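Putative exported protein (Bordetella pertussis Tohama I, PDB 2PFZ) binds pyroglutamic acid as an extracytoplasmic solute receptor of the DctP family, probably delivering it to a tripartite ATP-independent periplasmic transporter. Local coordinates at residues V16-Q21 and A233-R238. Sequence-based numbering, arbitrary orientation.
Sequences VENLTQ and AQAEER
Asn18 turns its CG trans to the main-chain nitrogen (chi1 -167°), which carries the amide across towards helix 233-238, while a bend at chi3 of Arg238 (-36°) after two extended torsions turns the guanidinium so that NH1 reaches the amide oxygen of Asn18 and one face meets Gln21. The result illustrates how one buried amide can join two helices by using both its ends. Asn18 ND2 gives a fairly straight bond to the backbone oxygen of Ala235, ND2 to O 2.9 Å, with that oxygen close to the amide plane. Asn18 OD1 in turn accepts from Arg238 NH1 at 3.0 Å; this bond is more bent, and the nitrogen sits above the carbonyl plane. Donating on one side and accepting on the other limits how the amide can rotate. Gln21 contributes aliphatic carbon: its CG lies over the centre of one guanidinium face, 3.3 Å from Arg238 CZ, and its CB lies near Arg238 NH1. Arg238 NH2 forms a salt bridge with Asp25, two turns beyond Asn18, so the arginine grips two points of helix 14-30. Tyr115 of strand 111-118 touches both Asn18 and Ala235. The segment axes run roughly antiparallel, at 150°, and come within 9.7 Å, as helices 14-30 and 222-256 pack beside a β-sheet within the α/β fold of the periplasmic solute-binding proteins.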
ATOM      1  N   VAL A  16       6.038  -4.394   8.391  1.00 18.20           N
ATOM      2  CA  VAL A  16       5.898  -4.823   9.794  1.00 18.59           C
ATOM      3  C   VAL A  16       7.273  -4.936  10.457  1.00 19.13           C
ATOM      4  O   VAL A  16       7.437  -4.572  11.641  1.00 18.34           O
ATOM      5  CB  VAL A  16       5.089  -6.128   9.915  1.00 17.91           C
ATOM      6  CG1 VAL A  16       4.802  -6.453  11.382  1.00 19.34           C
ATOM      7  CG2 VAL A  16       3.756  -5.987   9.157  1.00 18.75           C
ATOM      8  N   GLU A  17       8.250  -5.462   9.711  1.00 19.64           N
ATOM      9  CA  GLU A  17       9.657  -5.350  10.108  1.00 21.52           C
ATOM     10  C   GLU A  17       9.969  -3.894  10.475  1.00 18.91           C
ATOM     11  O   GLU A  17      10.569  -3.642  11.517  1.00 18.66           O
ATOM     12  CB  GLU A  17      10.591  -5.820   8.991  1.00 20.92           C
ATOM     13  CG  GLU A  17      12.086  -5.703   9.354  1.00 25.98           C
ATOM     14  CD  GLU A  17      13.011  -6.234   8.247  1.00 24.20           C
ATOM     15  OE1 GLU A  17      14.263  -6.091   8.366  1.00 34.30           O
ATOM     16  OE2 GLU A  17      12.491  -6.793   7.252  1.00 33.11           O
ATOM     17  N   ASN A  18       9.543  -2.939   9.643  1.00 17.49           N
ATOM     18  CA  ASN A  18       9.786  -1.505   9.919  1.00 17.43           C
ATOM     19  C   ASN A  18       9.028  -1.063  11.172  1.00 17.53           C
ATOM     20  O   ASN A  18       9.555  -0.295  12.010  1.00 17.37           O
ATOM     21  CB  ASN A  18       9.363  -0.634   8.719  1.00 17.17           C
ATOM     22  CG  ASN A  18       9.855   0.782   8.805  1.00 16.25           C
ATOM     23  OD1 ASN A  18      11.002   1.040   9.178  1.00 18.84           O
ATOM     24  ND2 ASN A  18       9.009   1.715   8.429  1.00 16.93           N
ATOM     25  N   LEU A  19       7.769  -1.505  11.277  1.00 18.10           N
ATOM     26  CA  LEU A  19       6.926  -1.124  12.429  1.00 18.19           C
ATOM     27  C   LEU A  19       7.552  -1.616  13.736  1.00 19.37           C
ATOM     28  O   LEU A  19       7.448  -0.950  14.778  1.00 19.78           O
ATOM     29  CB  LEU A  19       5.511  -1.704  12.312  1.00 17.84           C
ATOM     30  CG  LEU A  19       4.554  -0.932  11.397  1.00 18.05           C
ATOM     31  CD1 LEU A  19       3.361  -1.841  11.020  1.00 16.53           C
ATOM     32  CD2 LEU A  19       4.064   0.323  12.097  1.00 17.57           C
ATOM     33  N   THR A  20       8.164  -2.793  13.663  1.00 19.99           N
ATOM     34  CA  THR A  20       8.842  -3.425  14.804  1.00 21.06           C
ATOM     35  C   THR A  20      10.009  -2.550  15.288  1.00 21.74           C
ATOM     36  O   THR A  20      10.154  -2.296  16.494  1.00 22.81           O
ATOM     37  CB  THR A  20       9.251  -4.880  14.471  1.00 20.91           C
ATOM     38  OG1 THR A  20       8.066  -5.653  14.236  1.00 21.62           O
ATOM     39  CG2 THR A  20      10.024  -5.533  15.623  1.00 22.49           C
ATOM     40  N   GLN A  21      10.805  -2.049  14.351  1.00 21.60           N
ATOM     41  CA  GLN A  21      11.872  -1.095  14.693  1.00 21.79           C
ATOM     42  C   GLN A  21      11.310   0.234  15.195  1.00 21.51           C
ATOM     43  O   GLN A  21      11.871   0.844  16.112  1.00 21.53           O
ATOM     44  CB  GLN A  21      12.814  -0.862  13.509  1.00 21.54           C
ATOM     45  CG  GLN A  21      14.102  -0.096  13.871  1.00 24.05           C
ATOM     46  CD  GLN A  21      14.833  -0.672  15.082  1.00 25.79           C
ATOM     47  OE1 GLN A  21      14.987   0.002  16.108  1.00 28.31           O
ATOM     48  NE2 GLN A  21      15.271  -1.920  14.979  1.00 26.49           N
ATOM     49  N   ALA A 233       9.387   9.955  11.741  1.00 21.31           N
ATOM     50  CA  ALA A 233      10.306  10.382  10.663  1.00 21.07           C
ATOM     51  C   ALA A 233      11.377   9.350  10.334  1.00 21.21           C
ATOM     52  O   ALA A 233      11.635   9.073   9.146  1.00 20.80           O
ATOM     53  CB  ALA A 233      10.948  11.764  10.981  1.00 21.44           C
ATOM     54  N   GLN A 234      12.010   8.786  11.369  1.00 21.22           N
ATOM     55  CA  GLN A 234      12.987   7.702  11.191  1.00 21.98           C
ATOM     56  C   GLN A 234      12.327   6.513  10.488  1.00 20.93           C
ATOM     57  O   GLN A 234      12.931   5.921   9.589  1.00 21.07           O
ATOM     58  CB  GLN A 234      13.596   7.266  12.545  1.00 22.17           C
ATOM     59  CG  GLN A 234      14.411   8.387  13.193  1.00 24.07           C
ATOM     60  CD  GLN A 234      14.961   8.072  14.596  1.00 24.13           C
ATOM     61  OE1 GLN A 234      14.829   6.955  15.138  1.00 27.96           O
ATOM     62  NE2 GLN A 234      15.583   9.076  15.191  1.00 27.98           N
ATOM     63  N   ALA A 235      11.089   6.182  10.884  1.00 19.79           N
ATOM     64  CA  ALA A 235      10.352   5.030  10.296  1.00 18.91           C
ATOM     65  C   ALA A 235      10.077   5.247   8.811  1.00 18.54           C
ATOM     66  O   ALA A 235      10.178   4.304   8.012  1.00 18.01           O
ATOM     67  CB  ALA A 235       9.039   4.778  11.035  1.00 18.19           C
ATOM     68  N   GLU A 236       9.705   6.475   8.448  1.00 18.20           N
ATOM     69  CA  GLU A 236       9.477   6.798   7.047  1.00 18.55           C
ATOM     70  C   GLU A 236      10.736   6.625   6.229  1.00 18.69           C
ATOM     71  O   GLU A 236      10.680   6.045   5.168  1.00 19.71           O
ATOM     72  CB  GLU A 236       8.939   8.200   6.843  1.00 17.44           C
ATOM     73  CG  GLU A 236       8.312   8.375   5.448  1.00 16.90           C
ATOM     74  CD  GLU A 236       7.528   9.653   5.324  1.00 15.33           C
ATOM     75  OE1 GLU A 236       6.355   9.683   5.776  1.00 16.54           O
ATOM     76  OE2 GLU A 236       8.070  10.633   4.741  1.00 16.65           O
ATOM     77  N   GLU A 237      11.855   7.157   6.721  1.00 19.68           N
ATOM     78  CA  GLU A 237      13.146   7.054   6.025  1.00 20.73           C
ATOM     79  C   GLU A 237      13.561   5.601   5.837  1.00 19.96           C
ATOM     80  O   GLU A 237      13.896   5.171   4.718  1.00 18.72           O
ATOM     81  CB  GLU A 237      14.238   7.831   6.801  1.00 21.77           C
ATOM     82  CG  GLU A 237      15.631   7.733   6.162  1.00 28.27           C
ATOM     83  CD  GLU A 237      16.478   8.997   6.306  1.00 32.36           C
ATOM     84  OE1 GLU A 237      15.928  10.120   6.200  1.00 37.72           O
ATOM     85  OE2 GLU A 237      17.713   8.857   6.503  1.00 38.06           O
ATOM     86  N   ARG A 238      13.519   4.851   6.937  1.00 19.47           N
ATOM     87  CA  ARG A 238      13.895   3.443   6.934  1.00 19.64           C
ATOM     88  C   ARG A 238      12.957   2.619   6.047  1.00 18.83           C
ATOM     89  O   ARG A 238      13.407   1.699   5.380  1.00 19.22           O
ATOM     90  CB  ARG A 238      13.893   2.877   8.361  1.00 19.23           C
ATOM     91  CG  ARG A 238      14.344   1.406   8.498  1.00 20.12           C
ATOM     92  CD  ARG A 238      14.125   0.859   9.913  1.00 21.66           C
ATOM     93  NE  ARG A 238      14.362   1.861  10.925  1.00 28.37           N
ATOM     94  CZ  ARG A 238      13.463   2.396  11.759  1.00 27.00           C
ATOM     95  NH1 ARG A 238      12.159   2.053  11.773  1.00 25.72           N
ATOM     96  NH2 ARG A 238      13.912   3.307  12.598  1.00 26.79           N
TER